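Local coordinates for protein acinetobacter secreted protease CpaA (Acinetobacter nosocomialis M2, PDB 6O38) that is a secreted zinc metalloprotease that probably cleaves glycoprotein substrates after export by type II secretion, and is captured here bound to its chaperone CpaB, at residues 371-376 with 567-572; 377-382 with 418-423. One frame throughout, in Å; residues are numbered along the deposited sequence.

Contact 1. Residues 371-376 with 567-572; sequences DSYTID and KISLYN
I375, on strand 367-381, packs against I568 and S569 near the C-terminal end of helix 557-569 and carries the apolar part of this contact. From its CB the two branches part. CG2, placed anti to the backbone N, reaches the branch methyl of I568, with I375 CG2 and I568 CG2 3.9 Å apart. CG1 turns beside the backbone N (chi1 -60°) and passes the CB of S569 at 4.2 Å. At the tip, I375 CD1 lies 4.0 Å from the same I568 CG2, which thus meets both ends of the isoleucine as the two side chains cross obliquely. The contact lays the C-terminal helix against the strand that pairs with 358-364 at one end and with protease strand 416-425 further on, and the helix adds its covering largely through S569. The CB of S569 points to the strand and rests on the backbone, 3.2 Å from T374 O. S569 OG is 3.7 Å from Y373 CB, while its hydrogen-bond partner is Q566 O in the preceding helical turn. Beyond the helix the chain folds back on itself: the ring of Y571 lies with one face over I568 CA, 3.7 Å from the ring plane, and its hydroxyl bonds A477 O. D456 bridges the two segments from outside, its OD1 accepting N572 N and its OD2 accepting D376 N.

Contact 2. Residues 377-382 with 418-423; sequences MLLVSS and LRDVGY. With SO4 (sulfate ion), chain O.
M377 and L379 pair with the 418-423 segment as parallel beta strands of the protease sheet, and the pairing is interrupted by a beta bulge. M377 lies opposite D420 and L379 opposite Y423; between these pairs L378 stands against two residues, V421 and G422, V421 being the extra one. M377 N donates to R419 O (2.8 Å) ahead of the bulge. At the bulge V421 N donates to M377 O (3.1 Å), and past it L379 N donates to G422 O in a nearly straight bond (169°). Y423 CA adds a C-H...O contact to L379 O.

The side chains of M377, L379, D420 and Y423 share one face of the sheet. The selenomethionine's CG packs on L418 CD2 at 3.8 Å, and its chain bends at the next two torsions. L379 sends CD1 to the CB of D420 (3.7 Å), while its own CB meets Y423 CD1 at 3.9 Å. In Y423, chi1 (175°) sets CG anti to the backbone N; from there the ring runs out to S381, whose CB lies beside the hydroxyl. S381 OG itself bonds Q461 NE2 and N386 OD1. R419, extended from CG to NE, turns one guanidinium face to V421 CG1 and forms a salt bridge with D376; its weak bond to a sulfate, probably from the crystallisation liquor, is doubtful. Helix 391-411 lies over the face bearing D420, S381 and Y423, touching them through I399 and A394, and strand 457-462 pairs with 377-381 along its other edge through L378 and V380.

In the fold
The chain passes through its beta-sandwich regions and reaches strand 367-381, which also pairs with strand 358-364 and serves both contacts: its earlier part in contact 1, its later part in contact 2. From there it passes through helices 383-389 and 391-411 and returns as strand 416-425, so contact 2 closes a loop of 35 mostly helical residues. The chain then builds the rest of the protease, including the zinc site of H498, H502 and H508 in an extended HExxH motif of metzincin type. Contact 1 closes this far longer loop of 190 residues with helix 557-569, and contact 2 is nested inside it. The two contacts meet where T374 CG2 packs on R419 CB at 3.7 Å.

Contact 1. Residues 371-376 with 567-572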
loop_
_atom_site.group_PDB
_atom_site.type_symbol
_atom_site.label_atom_id
_atom_site.label_comp_id
_atom_site.label_asym_id
_atom_site.label_seq_id
_atom_site.Cartn_x
_atom_site.Cartn_y
_atom_site.Cartn_z
ATOM N N ASP A 371 -22.329 -1.362 10.113
ATOM C CA ASP A 371 -21.527 -1.927 9.035
ATOM C C ASP A 371 -20.307 -2.692 9.543
ATOM O O ASP A 371 -19.439 -3.053 8.739
ATOM C CB ASP A 371 -21.088 -0.821 8.063
ATOM C CG ASP A 371 -20.645 -1.366 6.714
ATOM O OD1 ASP A 371 -21.401 -2.155 6.108
ATOM O OD2 ASP A 371 -19.538 -1.004 6.260
ATOM N N SER A 372 -20.214 -2.953 10.845
ATOM C CA SER A 372 -19.094 -3.715 11.379
ATOM C C SER A 372 -19.482 -4.301 12.727
ATOM O O SER A 372 -20.291 -3.726 13.460
ATOM C CB SER A 372 -17.837 -2.851 11.522
ATOM O OG SER A 372 -18.022 -1.833 12.491
ATOM N N TYR A 373 -18.899 -5.455 13.039
ATOM C CA TYR A 373 -19.084 -6.123 14.319
ATOM C C TYR A 373 -17.743 -6.233 15.030
ATOM O O TYR A 373 -16.728 -6.564 14.412
ATOM C CB TYR A 373 -19.702 -7.513 14.136
ATOM C CG TYR A 373 -20.963 -7.509 13.304
ATOM C CD1 TYR A 373 -22.187 -7.167 13.867
ATOM C CD2 TYR A 373 -20.932 -7.843 11.957
ATOM C CE1 TYR A 373 -23.345 -7.159 13.112
ATOM C CE2 TYR A 373 -22.085 -7.839 11.193
ATOM C CZ TYR A 373 -23.288 -7.496 11.775
ATOM O OH TYR A 373 -24.439 -7.490 11.020
ATOM N N THR A 374 -17.742 -5.956 16.331
ATOM C CA THR A 374 -16.512 -5.922 17.111
ATOM C C THR A 374 -16.217 -7.311 17.664
ATOM O O THR A 374 -17.029 -7.878 18.404
ATOM C CB THR A 374 -16.620 -4.909 18.249
ATOM O OG1 THR A 374 -16.862 -3.605 17.707
ATOM C CG2 THR A 374 -15.334 -4.884 19.062
ATOM N N ILE A 375 -15.055 -7.851 17.312
ATOM C CA ILE A 375 -14.597 -9.143 17.807
ATOM C C ILE A 375 -13.547 -8.877 18.880
ATOM O O ILE A 375 -12.443 -8.413 18.579
ATOM C CB ILE A 375 -14.036 -10.015 16.677
ATOM C CG1 ILE A 375 -15.112 -10.275 15.620
ATOM C CG2 ILE A 375 -13.500 -11.328 17.231
ATOM C CD1 ILE A 375 -14.627 -11.083 14.438
ATOM N N ASP A 376 -13.891 -9.167 20.132
ATOM C CA ASP A 376 -12.977 -8.932 21.242
ATOM C C ASP A 376 -11.929 -10.037 21.295
ATOM O O ASP A 376 -12.260 -11.225 21.225
ATOM C CB ASP A 376 -13.745 -8.865 22.562
ATOM C CG ASP A 376 -14.558 -7.591 22.699
ATOM O OD1 ASP A 376 -14.260 -6.615 21.979
ATOM O OD2 ASP A 376 -15.492 -7.565 23.528
ATOM N N LYS A 567 -21.631 -13.596 14.224
ATOM C CA LYS A 567 -21.716 -14.800 15.047
ATOM C C LYS A 567 -20.506 -14.933 15.965
ATOM O O LYS A 567 -20.648 -15.276 17.145
ATOM C CB LYS A 567 -21.861 -16.029 14.149
ATOM C CG LYS A 567 -21.255 -17.305 14.706
ATOM C CD LYS A 567 -21.232 -18.394 13.647
ATOM C CE LYS A 567 -19.912 -19.146 13.648
ATOM N NZ LYS A 567 -19.747 -19.975 12.423
ATOM N N ILE A 568 -19.308 -14.658 15.445
ATOM C CA ILE A 568 -18.106 -14.732 16.269
ATOM C C ILE A 568 -18.094 -13.612 17.302
ATOM O O ILE A 568 -17.688 -13.815 18.453
ATOM C CB ILE A 568 -16.850 -14.708 15.379
ATOM C CG1 ILE A 568 -16.747 -16.007 14.578
ATOM C CG2 ILE A 568 -15.597 -14.498 16.214
ATOM C CD1 ILE A 568 -15.696 -15.977 13.495
ATOM N N SER A 569 -18.549 -12.418 16.915
ATOM C CA SER A 569 -18.577 -11.288 17.839
ATOM C C SER A 569 -19.491 -11.535 19.032
ATOM O O SER A 569 -19.379 -10.831 20.041
ATOM C CB SER A 569 -19.017 -10.020 17.106
ATOM O OG SER A 569 -20.380 -10.098 16.729
ATOM N N LEU A 570 -20.387 -12.517 18.944
ATOM C CA LEU A 570 -21.330 -12.820 20.009
ATOM C C LEU A 570 -20.956 -14.074 20.789
ATOM O O LEU A 570 -21.788 -14.594 21.539
ATOM C CB LEU A 570 -22.743 -12.959 19.440
ATOM C CG LEU A 570 -23.324 -11.703 18.786
ATOM C CD1 LEU A 570 -24.744 -11.953 18.305
ATOM C CD2 LEU A 570 -23.281 -10.528 19.751
ATOM N N TYR A 571 -19.730 -14.579 20.620
ATOM C CA TYR A 571 -19.289 -15.722 21.416
ATOM C C TYR A 571 -19.304 -15.389 22.903
ATOM O O TYR A 571 -19.745 -16.201 23.726
ATOM C CB TYR A 571 -17.892 -16.164 20.979
ATOM C CG TYR A 571 -17.862 -16.968 19.697
ATOM C CD1 TYR A 571 -19.022 -17.520 19.171
ATOM C CD2 TYR A 571 -16.669 -17.181 19.017
ATOM C CE1 TYR A 571 -18.996 -18.259 18.000
ATOM C CE2 TYR A 571 -16.633 -17.917 17.848
ATOM C CZ TYR A 571 -17.798 -18.454 17.345
ATOM O OH TYR A 571 -17.764 -19.187 16.180
ATOM N N ASN A 572 -18.827 -14.200 23.265
ATOM C CA ASN A 572 -18.925 -13.682 24.622
ATOM C C ASN A 572 -19.589 -12.315 24.566
ATOM O O ASN A 572 -19.190 -11.461 23.765
ATOM C CB ASN A 572 -17.548 -13.584 25.289
ATOM C CG ASN A 572 -17.153 -14.863 26.002
ATOM O OD1 ASN A 572 -17.973 -15.492 26.671
ATOM N ND2 ASN A 572 -15.889 -15.251 25.867
#

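Contact 2. Residues 377-382 with 418-423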
loop_
_atom_site.group_PDB
_atom_site.type_symbol
_atom_site.label_atom_id
_atom_site.label_comp_id
_atom_site.label_asym_id
_atom_site.label_seq_id
_atom_site.Cartn_x
_atom_site.Cartn_y
_atom_site.Cartn_z
HETATM N N MSE A 377 -10.664 -9.644 21.418
HETATM C CA MSE A 377 -9.564 -10.601 21.399
HETATM C C MSE A 377 -8.731 -10.560 22.678
HETATM O O MSE A 377 -8.503 -9.495 23.252
HETATM C CB MSE A 377 -8.660 -10.345 20.190
HETATM C CG MSE A 377 -9.343 -10.535 18.844
HETATM SE SE MSE A 377 -9.717 -12.404 18.433
HETATM C CE MSE A 377 -7.888 -13.073 18.379
ATOM N N LEU A 378 -8.281 -11.732 23.116
ATOM C CA LEU A 378 -7.363 -11.860 24.240
ATOM C C LEU A 378 -5.969 -12.143 23.696
ATOM O O LEU A 378 -5.762 -13.144 23.002
ATOM C CB LEU A 378 -7.806 -12.973 25.189
ATOM C CG LEU A 378 -6.777 -13.415 26.233
ATOM C CD1 LEU A 378 -6.429 -12.270 27.173
ATOM C CD2 LEU A 378 -7.278 -14.622 27.012
ATOM N N LEU A 379 -5.021 -11.264 24.006
ATOM C CA LEU A 379 -3.654 -11.384 23.520
ATOM C C LEU A 379 -2.803 -12.057 24.589
ATOM O O LEU A 379 -2.702 -11.558 25.715
ATOM C CB LEU A 379 -3.085 -10.013 23.156
ATOM C CG LEU A 379 -3.917 -9.196 22.164
ATOM C CD1 LEU A 379 -3.223 -7.885 21.823
ATOM C CD2 LEU A 379 -4.203 -10.002 20.905
ATOM N N VAL A 380 -2.192 -13.185 24.235
ATOM C CA VAL A 380 -1.348 -13.955 25.142
ATOM C C VAL A 380 0.065 -13.969 24.580
ATOM O O VAL A 380 0.275 -14.354 23.424
ATOM C CB VAL A 380 -1.876 -15.389 25.331
ATOM C CG1 VAL A 380 -1.067 -16.115 26.394
ATOM C CG2 VAL A 380 -3.352 -15.369 25.694
ATOM N N SER A 381 1.029 -13.548 25.395
ATOM C CA SER A 381 2.433 -13.514 25.009
ATOM C C SER A 381 3.231 -14.433 25.922
ATOM O O SER A 381 3.109 -14.354 27.148
ATOM C CB SER A 381 2.990 -12.091 25.071
ATOM O OG SER A 381 4.131 -11.956 24.243
ATOM N N SER A 382 4.038 -15.300 25.322
ATOM C CA SER A 382 4.845 -16.229 26.098
ATOM C C SER A 382 5.961 -15.481 26.826
ATOM O O SER A 382 6.519 -14.521 26.285
ATOM C CB SER A 382 5.443 -17.304 25.191
ATOM O OG SER A 382 6.307 -18.163 25.917
ATOM N N LEU A 418 -11.059 -5.912 14.997
ATOM C CA LEU A 418 -10.482 -6.567 16.161
ATOM C C LEU A 418 -10.251 -5.539 17.259
ATOM O O LEU A 418 -9.726 -4.451 17.000
ATOM C CB LEU A 418 -9.171 -7.270 15.806
ATOM C CG LEU A 418 -9.276 -8.504 14.909
ATOM C CD1 LEU A 418 -7.938 -9.224 14.842
ATOM C CD2 LEU A 418 -10.371 -9.441 15.397
ATOM N N ARG A 419 -10.659 -5.881 18.477
ATOM C CA ARG A 419 -10.450 -5.041 19.650
ATOM C C ARG A 419 -9.793 -5.885 20.729
ATOM O O ARG A 419 -10.342 -6.916 21.130
ATOM C CB ARG A 419 -11.775 -4.452 20.145
ATOM C CG ARG A 419 -11.743 -3.892 21.558
ATOM C CD ARG A 419 -13.035 -3.147 21.863
ATOM N NE ARG A 419 -13.164 -2.797 23.275
ATOM C CZ ARG A 419 -13.943 -3.443 24.136
ATOM N NH1 ARG A 419 -13.999 -3.055 25.402
ATOM N NH2 ARG A 419 -14.673 -4.473 23.731
ATOM N N ASP A 420 -8.621 -5.458 21.192
ATOM C CA ASP A 420 -7.939 -6.175 22.260
ATOM C C ASP A 420 -8.510 -5.726 23.601
ATOM O O ASP A 420 -8.506 -4.533 23.924
ATOM C CB ASP A 420 -6.423 -5.969 22.189
ATOM C CG ASP A 420 -5.977 -4.615 22.711
ATOM O OD1 ASP A 420 -6.465 -3.584 22.203
ATOM O OD2 ASP A 420 -5.141 -4.588 23.639
ATOM N N VAL A 421 -9.060 -6.677 24.354
ATOM C CA VAL A 421 -9.668 -6.396 25.648
ATOM C C VAL A 421 -8.827 -6.903 26.803
ATOM O O VAL A 421 -9.236 -6.755 27.965
ATOM C CB VAL A 421 -11.093 -6.975 25.728
ATOM C CG1 VAL A 421 -11.987 -6.308 24.698
ATOM C CG2 VAL A 421 -11.065 -8.478 25.511
ATOM N N GLY A 422 -7.667 -7.493 26.529
ATOM C CA GLY A 422 -6.806 -7.991 27.581
ATOM C C GLY A 422 -5.469 -8.481 27.065
ATOM O O GLY A 422 -5.375 -8.975 25.937
ATOM N N TYR A 423 -4.427 -8.347 27.881
ATOM C CA TYR A 423 -3.089 -8.801 27.522
ATOM C C TYR A 423 -2.481 -9.503 28.724
ATOM O O TYR A 423 -2.313 -8.889 29.782
ATOM C CB TYR A 423 -2.207 -7.628 27.075
ATOM C CG TYR A 423 -0.768 -8.003 26.792
ATOM C CD1 TYR A 423 -0.380 -8.438 25.532
ATOM C CD2 TYR A 423 0.202 -7.914 27.782
ATOM C CE1 TYR A 423 0.935 -8.779 25.268
ATOM C CE2 TYR A 423 1.516 -8.253 27.529
ATOM C CZ TYR A 423 1.878 -8.685 26.271
ATOM O OH TYR A 423 3.188 -9.020 26.017
HETATM S S SO4 O . -15.760 -2.617 28.162
HETATM O O1 SO4 O . -16.228 -3.869 27.574
HETATM O O2 SO4 O . -16.907 -1.832 28.609
HETATM O O3 SO4 O . -14.896 -2.908 29.302
HETATM O O4 SO4 O . -15.011 -1.858 27.165
#